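Local coordinates for protein 3-oxo-tetronate kinase (Haemophilus influenzae, PDB 1YZY) that catalyses the ATP-dependent phosphorylation of 3-oxo-tetronate to 3-oxo-tetronate 4-phosphate, acting as a four-carbon acid sugar kinase, at residues A[13-18]-A[78-83]; A[7-12]-A[28-33]; A[20-25]-A[223-228]; A[44-49]-A[63-68]. All blocks are in the same frame, centred on the assembly; numbering follows the deposited sequence.

In the fold
From the N terminus, helix 9-20 and the loop after it enter three of the four contacts. The helix's first turn and the residues leading into it (7-12) close a short loop on strand 26-30 in contact 2; its middle (13-18) closes a longer one on strand 77-80 in contact 1; the loop (20-25) reaches far along the chain to helix 221-232 in contact 3. These three cross one another along the sequence. Contact 4, strand 43-47 with helix 55-71, opens after contact 2 has closed and falls within the spans of contacts 1 and 3. Together they tie strands and helices of the sugar-binding N-terminal domain, with Val45 touching helix 9-20 and Ile46 helix 55-71.

Contact 1 (A[13-18]-A[78-83]); sequences SDIASF and YFKYCS
Ile15, Tyr78 and Lys80 form a small, buried helix-on-strand contact in which helix 9-20 lies over strand 77-80. The whole contact runs through one isoleucine. Its CD1 comes to 3.6 Å from Tyr78 CE2, approaching the ring obliquely. Measured to the centre of the Tyr78 ring, Ile15 CD1 is 4.1 Å away and 30° off the normal, an off-centre CH-pi contact. On the Lys80 side the same Ile15 CD1 packs at 3.8 Å against Lys80 CD, while Ile15 CB sits 4.0 Å from Lys80 CE, and the two side chains run past each other in opposite directions. Ile15 reaches this far because CG1 points opposite the backbone N (chi1 -165°) and CD1 continues the extended chain. This is helix-to-sheet packing in an alpha/beta domain: strand 77-80 runs between parallel strands 3-6 and 216-219, and Val4 of strand 3-6 also touches Ile15, Tyr78 and Lys80. The polar ends find their partners mostly outside this trio. Tyr78 OH bonds to Gly220 O, just before helix 221-232. Lys80, bent at chi2 and chi4, curls forward along the chain, with a 2.7 Å hydrogen bond from Lys80 NZ to Tyr81 O, the nitrogen well above the carbonyl plane. Asp14 OD2, bonded to Ser221 OG, stays 5.5 Å from Lys80 NZ; a water joins the two through weak bonds.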
# COMPACT_ATOMS: atom_id res chain seq x y z
N SER A 13 -0.26 -0.19 1.21
CA SER A 13 -0.55 0.97 0.37
C SER A 13 -1.97 0.87 -0.15
O SER A 13 -2.71 1.85 -0.19
CB SER A 13 0.41 1.01 -0.82
OG SER A 13 1.73 1.35 -0.43
N ASP A 14 -2.33 -0.33 -0.59
CA ASP A 14 -3.66 -0.60 -1.14
C ASP A 14 -4.80 -0.28 -0.18
O ASP A 14 -5.69 0.52 -0.51
CB ASP A 14 -3.77 -2.05 -1.58
CG ASP A 14 -4.96 -2.31 -2.45
OD1 ASP A 14 -4.96 -1.88 -3.62
OD2 ASP A 14 -5.92 -2.97 -1.98
N ILE A 15 -4.78 -0.88 1.01
CA ILE A 15 -5.83 -0.65 1.98
C ILE A 15 -5.84 0.80 2.44
O ILE A 15 -6.91 1.36 2.68
CB ILE A 15 -5.76 -1.63 3.19
CG1 ILE A 15 -7.08 -1.58 3.98
CG2 ILE A 15 -4.60 -1.28 4.13
CD1 ILE A 15 -7.16 -2.62 5.10
N ALA A 16 -4.65 1.40 2.56
CA ALA A 16 -4.52 2.79 3.00
C ALA A 16 -5.22 3.74 2.03
O ALA A 16 -5.82 4.73 2.45
CB ALA A 16 -3.05 3.16 3.16
N SER A 17 -5.09 3.47 0.73
CA SER A 17 -5.76 4.28 -0.28
C SER A 17 -7.27 4.07 -0.14
O SER A 17 -8.05 5.01 -0.28
CB SER A 17 -5.33 3.86 -1.69
OG SER A 17 -4.34 4.73 -2.21
N PHE A 18 -7.67 2.83 0.13
CA PHE A 18 -9.07 2.50 0.30
C PHE A 18 -9.69 3.23 1.48
O PHE A 18 -10.81 3.72 1.39
CB PHE A 18 -9.28 0.99 0.44
CG PHE A 18 -9.61 0.31 -0.85
CD1 PHE A 18 -10.71 0.72 -1.60
CD2 PHE A 18 -8.82 -0.72 -1.34
CE1 PHE A 18 -11.02 0.12 -2.82
CE2 PHE A 18 -9.12 -1.34 -2.57
CZ PHE A 18 -10.22 -0.91 -3.30
N TYR A 78 -7.08 -4.11 12.73
CA TYR A 78 -7.34 -4.80 11.49
C TYR A 78 -6.07 -5.46 10.96
O TYR A 78 -5.12 -4.78 10.60
CB TYR A 78 -7.84 -3.78 10.47
CG TYR A 78 -8.43 -4.35 9.20
CD1 TYR A 78 -9.80 -4.25 8.95
CD2 TYR A 78 -7.64 -4.98 8.24
CE1 TYR A 78 -10.37 -4.77 7.79
CE2 TYR A 78 -8.20 -5.50 7.07
CZ TYR A 78 -9.57 -5.39 6.85
OH TYR A 78 -10.14 -5.90 5.71
N PHE A 79 -6.07 -6.79 10.93
CA PHE A 79 -4.94 -7.56 10.42
C PHE A 79 -5.20 -7.76 8.93
O PHE A 79 -6.05 -8.55 8.54
CB PHE A 79 -4.84 -8.91 11.14
CG PHE A 79 -3.78 -9.83 10.60
CD1 PHE A 79 -2.68 -9.33 9.91
CD2 PHE A 79 -3.92 -11.21 10.73
CE1 PHE A 79 -1.72 -10.19 9.38
CE2 PHE A 79 -2.97 -12.07 10.20
CZ PHE A 79 -1.87 -11.56 9.52
N LYS A 80 -4.45 -7.04 8.10
CA LYS A 80 -4.59 -7.09 6.66
C LYS A 80 -3.62 -8.01 5.94
O LYS A 80 -2.40 -7.85 6.03
CB LYS A 80 -4.48 -5.66 6.10
CG LYS A 80 -4.06 -5.54 4.64
CD LYS A 80 -5.23 -5.59 3.71
CE LYS A 80 -4.79 -5.39 2.28
NZ LYS A 80 -4.02 -6.53 1.73
N TYR A 81 -4.16 -8.95 5.17
CA TYR A 81 -3.37 -9.90 4.40
C TYR A 81 -3.81 -9.89 2.93
O TYR A 81 -4.63 -9.06 2.53
CB TYR A 81 -3.43 -11.30 5.01
CG TYR A 81 -4.80 -11.73 5.48
CD1 TYR A 81 -5.81 -12.03 4.57
CD2 TYR A 81 -5.09 -11.84 6.84
CE1 TYR A 81 -7.07 -12.44 5.00
CE2 TYR A 81 -6.34 -12.25 7.28
CZ TYR A 81 -7.33 -12.55 6.36
OH TYR A 81 -8.57 -12.98 6.78
N CYS A 82 -3.25 -10.77 2.11
CA CYS A 82 -3.59 -10.78 0.70
C CYS A 82 -4.99 -11.33 0.41
O CYS A 82 -5.52 -12.15 1.17
CB CYS A 82 -2.54 -11.57 -0.09
SG CYS A 82 -2.53 -11.29 -1.89
N SER A 83 -5.59 -10.85 -0.68
CA SER A 83 -6.93 -11.28 -1.07
C SER A 83 -6.98 -12.74 -1.56
O SER A 83 -8.06 -13.32 -1.73
CB SER A 83 -7.53 -10.32 -2.11
OG SER A 83 -6.82 -10.34 -3.34
O HOH W 1 -4.13 -5.72 -1.60

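Contact 2 (A[7-12]-A[28-33])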
# COMPACT_ATOMS: atom_id res chain seq x y z
N ASP A 7 0.63 -7.15 6.29
CA ASP A 7 1.71 -8.12 6.10
C ASP A 7 2.61 -7.93 4.87
O ASP A 7 3.39 -8.82 4.51
CB ASP A 7 1.14 -9.56 6.15
CG ASP A 7 0.45 -9.99 4.86
OD1 ASP A 7 -0.12 -9.14 4.12
OD2 ASP A 7 0.48 -11.20 4.57
N ASP A 8 2.43 -6.82 4.17
CA ASP A 8 3.27 -6.49 3.02
C ASP A 8 3.08 -5.03 2.62
O ASP A 8 2.11 -4.39 3.04
CB ASP A 8 3.06 -7.47 1.84
CG ASP A 8 1.91 -7.08 0.95
OD1 ASP A 8 0.92 -6.51 1.45
OD2 ASP A 8 1.99 -7.36 -0.27
N PHE A 9 4.01 -4.52 1.82
CA PHE A 9 3.96 -3.13 1.39
C PHE A 9 2.82 -2.78 0.43
O PHE A 9 2.10 -1.81 0.65
CB PHE A 9 5.31 -2.70 0.80
CG PHE A 9 5.39 -1.24 0.52
CD1 PHE A 9 5.45 -0.32 1.57
CD2 PHE A 9 5.35 -0.76 -0.79
CE1 PHE A 9 5.45 1.04 1.32
CE2 PHE A 9 5.35 0.60 -1.04
CZ PHE A 9 5.40 1.50 0.01
N THR A 10 2.71 -3.53 -0.66
CA THR A 10 1.67 -3.31 -1.66
C THR A 10 0.27 -3.32 -1.01
O THR A 10 -0.60 -2.50 -1.34
CB THR A 10 1.73 -4.38 -2.75
OG1 THR A 10 3.09 -4.62 -3.13
CG2 THR A 10 0.97 -3.92 -3.98
N GLY A 11 0.05 -4.29 -0.12
CA GLY A 11 -1.21 -4.40 0.57
C GLY A 11 -1.44 -3.23 1.51
O GLY A 11 -2.57 -2.75 1.63
N ALA A 12 -0.39 -2.80 2.21
CA ALA A 12 -0.51 -1.67 3.12
C ALA A 12 -0.90 -0.41 2.35
O ALA A 12 -1.75 0.35 2.79
CB ALA A 12 0.77 -1.45 3.90
N GLN A 28 0.29 6.05 6.87
CA GLN A 28 0.90 4.75 6.64
C GLN A 28 2.37 4.74 7.06
O GLN A 28 3.22 5.36 6.41
CB GLN A 28 0.80 4.35 5.16
CG GLN A 28 1.43 3.00 4.84
CD GLN A 28 1.49 2.70 3.36
OE1 GLN A 28 0.77 3.32 2.56
NE2 GLN A 28 2.35 1.76 2.97
N MET A 29 2.67 4.04 8.15
CA MET A 29 4.03 3.92 8.64
C MET A 29 4.68 2.69 8.03
O MET A 29 4.06 1.64 7.94
CB MET A 29 4.02 3.81 10.16
CG MET A 29 3.43 5.02 10.85
SD MET A 29 4.21 6.59 10.37
CE MET A 29 5.02 7.07 11.90
N ASN A 30 5.91 2.83 7.55
CA ASN A 30 6.62 1.70 6.96
C ASN A 30 7.52 1.11 8.05
O ASN A 30 8.57 1.65 8.35
CB ASN A 30 7.45 2.15 5.75
CG ASN A 30 6.61 2.84 4.69
OD1 ASN A 30 5.52 2.40 4.35
ND2 ASN A 30 7.13 3.94 4.15
N GLY A 31 7.07 0.01 8.65
CA GLY A 31 7.80 -0.63 9.73
C GLY A 31 7.30 -0.06 11.04
O GLY A 31 6.65 0.98 11.04
N VAL A 32 7.54 -0.75 12.15
CA VAL A 32 7.09 -0.25 13.46
C VAL A 32 7.92 0.98 13.84
O VAL A 32 9.14 0.91 13.92
CB VAL A 32 7.22 -1.31 14.57
CG1 VAL A 32 6.69 -0.76 15.90
CG2 VAL A 32 6.46 -2.56 14.19
N PRO A 33 7.25 2.13 14.07
CA PRO A 33 7.90 3.40 14.45
C PRO A 33 8.52 3.40 15.84
O PRO A 33 8.03 2.73 16.74
CB PRO A 33 6.74 4.40 14.37
CG PRO A 33 5.80 3.77 13.38
CD PRO A 33 5.82 2.34 13.80
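Gln28 and Ala12 make the close-packed, buried half of this contact. The Gln28 chain is extended, with CG opposite the backbone N (chi1 180°), and carries its terminal amide from strand 26-30 to the first turn of helix 9-20. There Gln28 NE2 lies 3.7 Å from Ala12 CB and 3.6 Å from Phe9 CE1. The amide and the Phe9 ring are turned 45° apart, and the nitrogen meets the ring obliquely. A weak hydrogen bond from NE2 to Ser13 OG, one residue further along the helix, gives the amide a polar partner in this otherwise van der Waals setting. The outer half is more open to solvent and made by few atoms, though one approach is close. Phe9 is exposed and its CD1-CE1 side reaches Asn30, whose OD1 stands at the ring edge, in plane, 3.3 Å from Phe9 CE1. Asp8 is the N-cap of the helix, its OD1 accepting from Gly11 N in a bent bond of 2.9 Å, with the donor above the carboxylate plane. Asp8 and Asp7 both also form salt bridges with Arg51. About 9 Å separate the Phe9 side chain and Gly355, a probable ATP-binding residue. Among its neighbours, Ala12 and Phe9 rest on Ser47 of the adjacent strand 43-47, while across the other edge of strand 26-30 Gln28 touches Ile372 and Asn30 touches Phe370 of strand 369-375.

Contact 3 (A[20-25]-A[223-228]); sequences VENGLS and LGAYMA
Asn22 and Leu24 reach from the loop after helix 9-20 to the same alanine of helix 221-232, Ala228, and meet its methyl from different directions. Asn22 presents its CB, 3.6 Å from Ala228 CB, and then carries its amide along the helix toward the preceding turn. With CG beside the backbone N (chi1 -78°), the amide comes to lie by the Ala225 carbonyl, Asn22 CG being 3.5 Å from Ala225 O, and ND2 nears the Ala225 methyl. That is packing; the bond made by ND2 goes to Phe18 O, back in helix 9-20. Leu24 CD2 packs on both CA and CB of Ala228, while Leu24 CD1 lies 3.9 Å from Ala228 O. A Schellman motif ends helix 9-20 here. Gly23, with positive phi, is its C-prime residue, its N bonding to Val20 O at 3.1 Å while Leu24 N returns to Leu19 O. On either side of Gly23 in sequence, Asn22 and Leu24 both point their CB toward helix 221-232. The backbones come close too: Asn22 O and Ala228 O are 3.2 Å apart, two acceptors whose closeness is probably eased by the Ser232 hydroxyl. Ser232 OG, a turn further along helix 221-232, is within hydrogen-bonding reach of both oxygens, and its one proton must be shared between them or go to one at a time.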
# COMPACT_ATOMS: atom_id res chain seq x y z
N VAL A 20 -8.76 6.06 2.67
CA VAL A 20 -8.82 7.48 2.31
C VAL A 20 -9.92 7.78 1.28
O VAL A 20 -10.59 8.80 1.35
CB VAL A 20 -7.43 7.97 1.77
CG1 VAL A 20 -7.54 9.37 1.14
CG2 VAL A 20 -6.42 8.01 2.90
N GLU A 21 -10.03 6.91 0.28
CA GLU A 21 -11.04 7.04 -0.75
C GLU A 21 -12.45 6.83 -0.18
O GLU A 21 -13.45 6.98 -0.89
CB GLU A 21 -10.76 6.05 -1.88
CG GLU A 21 -9.54 6.42 -2.72
CD GLU A 21 -9.65 7.82 -3.30
OE1 GLU A 21 -10.19 7.97 -4.42
OE2 GLU A 21 -9.19 8.78 -2.65
N ASN A 22 -12.50 6.50 1.11
CA ASN A 22 -13.75 6.29 1.80
C ASN A 22 -13.88 7.19 3.03
O ASN A 22 -14.46 6.81 4.05
CB ASN A 22 -13.92 4.81 2.14
CG ASN A 22 -14.37 4.00 0.94
OD1 ASN A 22 -15.53 4.07 0.53
ND2 ASN A 22 -13.44 3.28 0.32
N GLY A 23 -13.28 8.37 2.92
CA GLY A 23 -13.35 9.40 3.96
C GLY A 23 -12.54 9.39 5.24
O GLY A 23 -12.76 10.24 6.11
N LEU A 24 -11.59 8.47 5.39
CA LEU A 24 -10.80 8.40 6.62
C LEU A 24 -9.38 9.01 6.51
O LEU A 24 -8.64 8.69 5.60
CB LEU A 24 -10.70 6.94 7.07
CG LEU A 24 -11.45 6.56 8.36
CD1 LEU A 24 -12.88 7.08 8.36
CD2 LEU A 24 -11.41 5.05 8.53
N SER A 25 -9.03 9.92 7.41
CA SER A 25 -7.67 10.48 7.37
C SER A 25 -6.71 9.35 7.76
O SER A 25 -6.87 8.74 8.82
CB SER A 25 -7.53 11.72 8.28
OG SER A 25 -7.90 11.48 9.62
N LEU A 223 -13.08 -5.47 3.06
CA LEU A 223 -13.79 -5.15 4.30
C LEU A 223 -13.35 -3.81 4.87
O LEU A 223 -14.19 -3.04 5.36
CB LEU A 223 -13.58 -6.23 5.35
CG LEU A 223 -14.16 -5.93 6.73
CD1 LEU A 223 -15.68 -5.79 6.65
CD2 LEU A 223 -13.78 -7.02 7.71
N GLY A 224 -12.04 -3.58 4.87
CA GLY A 224 -11.50 -2.35 5.40
C GLY A 224 -12.10 -1.13 4.74
O GLY A 224 -12.33 -0.12 5.41
N ALA A 225 -12.32 -1.23 3.43
CA ALA A 225 -12.92 -0.16 2.63
C ALA A 225 -14.34 0.17 3.10
O ALA A 225 -14.70 1.34 3.26
CB ALA A 225 -12.96 -0.56 1.18
N TYR A 226 -15.14 -0.87 3.31
CA TYR A 226 -16.51 -0.68 3.76
C TYR A 226 -16.60 -0.24 5.20
O TYR A 226 -17.59 0.37 5.60
CB TYR A 226 -17.36 -1.91 3.47
CG TYR A 226 -17.80 -1.91 2.03
CD1 TYR A 226 -17.08 -2.58 1.05
CD2 TYR A 226 -18.89 -1.14 1.62
CE1 TYR A 226 -17.42 -2.47 -0.30
CE2 TYR A 226 -19.23 -1.03 0.28
CZ TYR A 226 -18.50 -1.69 -0.67
OH TYR A 226 -18.83 -1.56 -2.01
N MET A 227 -15.57 -0.56 5.98
CA MET A 227 -15.51 -0.13 7.38
C MET A 227 -15.21 1.37 7.42
O MET A 227 -15.66 2.08 8.32
CB MET A 227 -14.43 -0.90 8.14
CG MET A 227 -14.72 -2.38 8.27
SD MET A 227 -13.49 -3.19 9.28
CE MET A 227 -14.03 -2.69 10.90
N ALA A 228 -14.39 1.83 6.48
CA ALA A 228 -14.05 3.24 6.37
C ALA A 228 -15.30 4.00 5.91
O ALA A 228 -15.65 5.03 6.48
CB ALA A 228 -12.93 3.42 5.35

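Contact 4 (A[44-49]-A[63-68]); sequences IVISLK and LRAYQW
Trp68 N donates to Arg64 O at 3.1 Å, an ordinary helical bond in the turn that carries the indole which, with Ala65, packs helix 55-71 onto strand 43-47. This is the helix-on-sheet packing of an alpha/beta domain. The axes of residues 63-68 and 44-47 run nearly antiparallel, at 156°, and approach to 9.7 Å. Alternation along the strand sorts its side chains: Ile44 and Ile46 point toward helix 55-71, whereas Val45 points away and meets Ala12 and Ala16 of helix 9-20. At the centre of the contact Ile46 fits against the small Ala65, its CD1 3.8 Å from Ala65 CB and its CG2 also close to that methyl. The small Ala65 side chain is consistent with the close approach of the helix backbone, where Ile46 CD1 lies 3.6 Å from Ala65 O. Trp68, one turn further on, swings its indole out with CG opposite the backbone N (chi1 -173°), which brings CE3 and CZ3 of the six-membered ring to the strand's isoleucines. The two isoleucines reach it differently. Ile46 CD1 approaches obliquely, 3.7 Å from Trp68 CE3, while Ile44 crosses the indole at about a right angle. The indole is held at its far end as well: NE1 makes a weak hydrogen bond to Gln35 O, and Pro33 and Leu37 touch the ring system. The Ile44 contact is made in the plane of the ring, where CG2 meets the edge at Trp68 CZ3, 3.6 Å away.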
# COMPACT_ATOMS: atom_id res chain seq x y z
N ILE A 44 -4.30 4.41 11.09
CA ILE A 44 -2.86 4.31 10.94
C ILE A 44 -2.58 2.90 10.47
O ILE A 44 -3.01 1.93 11.09
CB ILE A 44 -2.11 4.53 12.27
CG1 ILE A 44 -2.47 5.90 12.86
CG2 ILE A 44 -0.60 4.45 12.03
CD1 ILE A 44 -1.94 6.11 14.26
N VAL A 45 -1.90 2.78 9.33
CA VAL A 45 -1.54 1.50 8.75
C VAL A 45 -0.03 1.24 8.92
O VAL A 45 0.78 2.08 8.52
CB VAL A 45 -1.84 1.47 7.23
CG1 VAL A 45 -1.53 0.10 6.66
CG2 VAL A 45 -3.29 1.84 6.96
N ILE A 46 0.34 0.12 9.52
CA ILE A 46 1.76 -0.22 9.66
C ILE A 46 2.11 -1.33 8.67
O ILE A 46 1.55 -2.41 8.71
CB ILE A 46 2.14 -0.63 11.11
CG1 ILE A 46 2.03 0.57 12.04
CG2 ILE A 46 3.59 -1.18 11.15
CD1 ILE A 46 2.42 0.27 13.46
N SER A 47 3.01 -1.00 7.75
CA SER A 47 3.48 -1.92 6.71
C SER A 47 4.64 -2.78 7.20
O SER A 47 5.66 -2.27 7.68
CB SER A 47 3.90 -1.09 5.48
OG SER A 47 5.03 -1.64 4.82
N LEU A 48 4.47 -4.10 7.10
CA LEU A 48 5.49 -5.06 7.53
C LEU A 48 5.94 -5.92 6.35
O LEU A 48 5.53 -5.70 5.21
CB LEU A 48 4.97 -5.95 8.65
CG LEU A 48 4.48 -5.34 9.97
CD1 LEU A 48 3.74 -6.40 10.78
CD2 LEU A 48 5.63 -4.77 10.78
N LYS A 49 6.84 -6.86 6.63
CA LYS A 49 7.34 -7.80 5.63
C LYS A 49 7.10 -9.18 6.24
O LYS A 49 7.97 -10.05 6.21
CB LYS A 49 8.84 -7.59 5.39
CG LYS A 49 9.27 -6.23 4.83
CD LYS A 49 10.80 -6.11 4.80
CE LYS A 49 11.29 -4.69 4.48
NZ LYS A 49 11.15 -4.32 3.05
N LEU A 63 2.93 -7.98 16.98
CA LEU A 63 2.63 -7.59 18.35
C LEU A 63 3.24 -6.23 18.68
O LEU A 63 2.75 -5.51 19.55
CB LEU A 63 3.15 -8.65 19.31
CG LEU A 63 2.34 -9.95 19.32
CD1 LEU A 63 3.11 -11.06 20.00
CD2 LEU A 63 1.01 -9.69 20.02
N ARG A 64 4.35 -5.91 18.01
CA ARG A 64 5.03 -4.63 18.20
C ARG A 64 4.24 -3.54 17.50
O ARG A 64 4.14 -2.42 18.02
CB ARG A 64 6.46 -4.69 17.66
CG ARG A 64 7.47 -5.29 18.63
CD ARG A 64 8.80 -5.57 17.94
NE ARG A 64 9.31 -4.41 17.22
CZ ARG A 64 9.86 -4.46 16.00
NH1 ARG A 64 9.99 -5.62 15.36
NH2 ARG A 64 10.29 -3.34 15.43
N ALA A 65 3.71 -3.86 16.32
CA ALA A 65 2.92 -2.91 15.55
C ALA A 65 1.67 -2.55 16.34
O ALA A 65 1.27 -1.39 16.41
CB ALA A 65 2.53 -3.50 14.20
N TYR A 66 1.07 -3.57 16.95
CA TYR A 66 -0.13 -3.42 17.76
C TYR A 66 0.12 -2.55 18.98
O TYR A 66 -0.71 -1.72 19.35
CB TYR A 66 -0.63 -4.80 18.22
CG TYR A 66 -1.50 -4.75 19.46
CD1 TYR A 66 -2.84 -4.37 19.38
CD2 TYR A 66 -0.96 -5.02 20.72
CE1 TYR A 66 -3.62 -4.23 20.54
CE2 TYR A 66 -1.73 -4.88 21.88
CZ TYR A 66 -3.05 -4.49 21.78
OH TYR A 66 -3.81 -4.35 22.92
N GLN A 67 1.23 -2.81 19.66
CA GLN A 67 1.57 -2.07 20.87
C GLN A 67 1.75 -0.59 20.55
O GLN A 67 1.31 0.27 21.32
CB GLN A 67 2.83 -2.65 21.52
CG GLN A 67 3.14 -2.07 22.89
CD GLN A 67 2.04 -2.31 23.90
OE1 GLN A 67 1.75 -1.46 24.74
NE2 GLN A 67 1.42 -3.49 23.84
N TRP A 68 2.37 -0.31 19.41
CA TRP A 68 2.57 1.07 18.99
C TRP A 68 1.21 1.69 18.63
O TRP A 68 0.86 2.76 19.14
CB TRP A 68 3.51 1.14 17.79
CG TRP A 68 3.87 2.56 17.44
CD1 TRP A 68 4.86 3.30 17.99
CD2 TRP A 68 3.20 3.41 16.51
NE1 TRP A 68 4.85 4.57 17.47
CE2 TRP A 68 3.84 4.66 16.55
CE3 TRP A 68 2.11 3.23 15.63
CZ2 TRP A 68 3.43 5.74 15.76
CZ3 TRP A 68 1.71 4.30 14.85
CH2 TRP A 68 2.37 5.55 14.92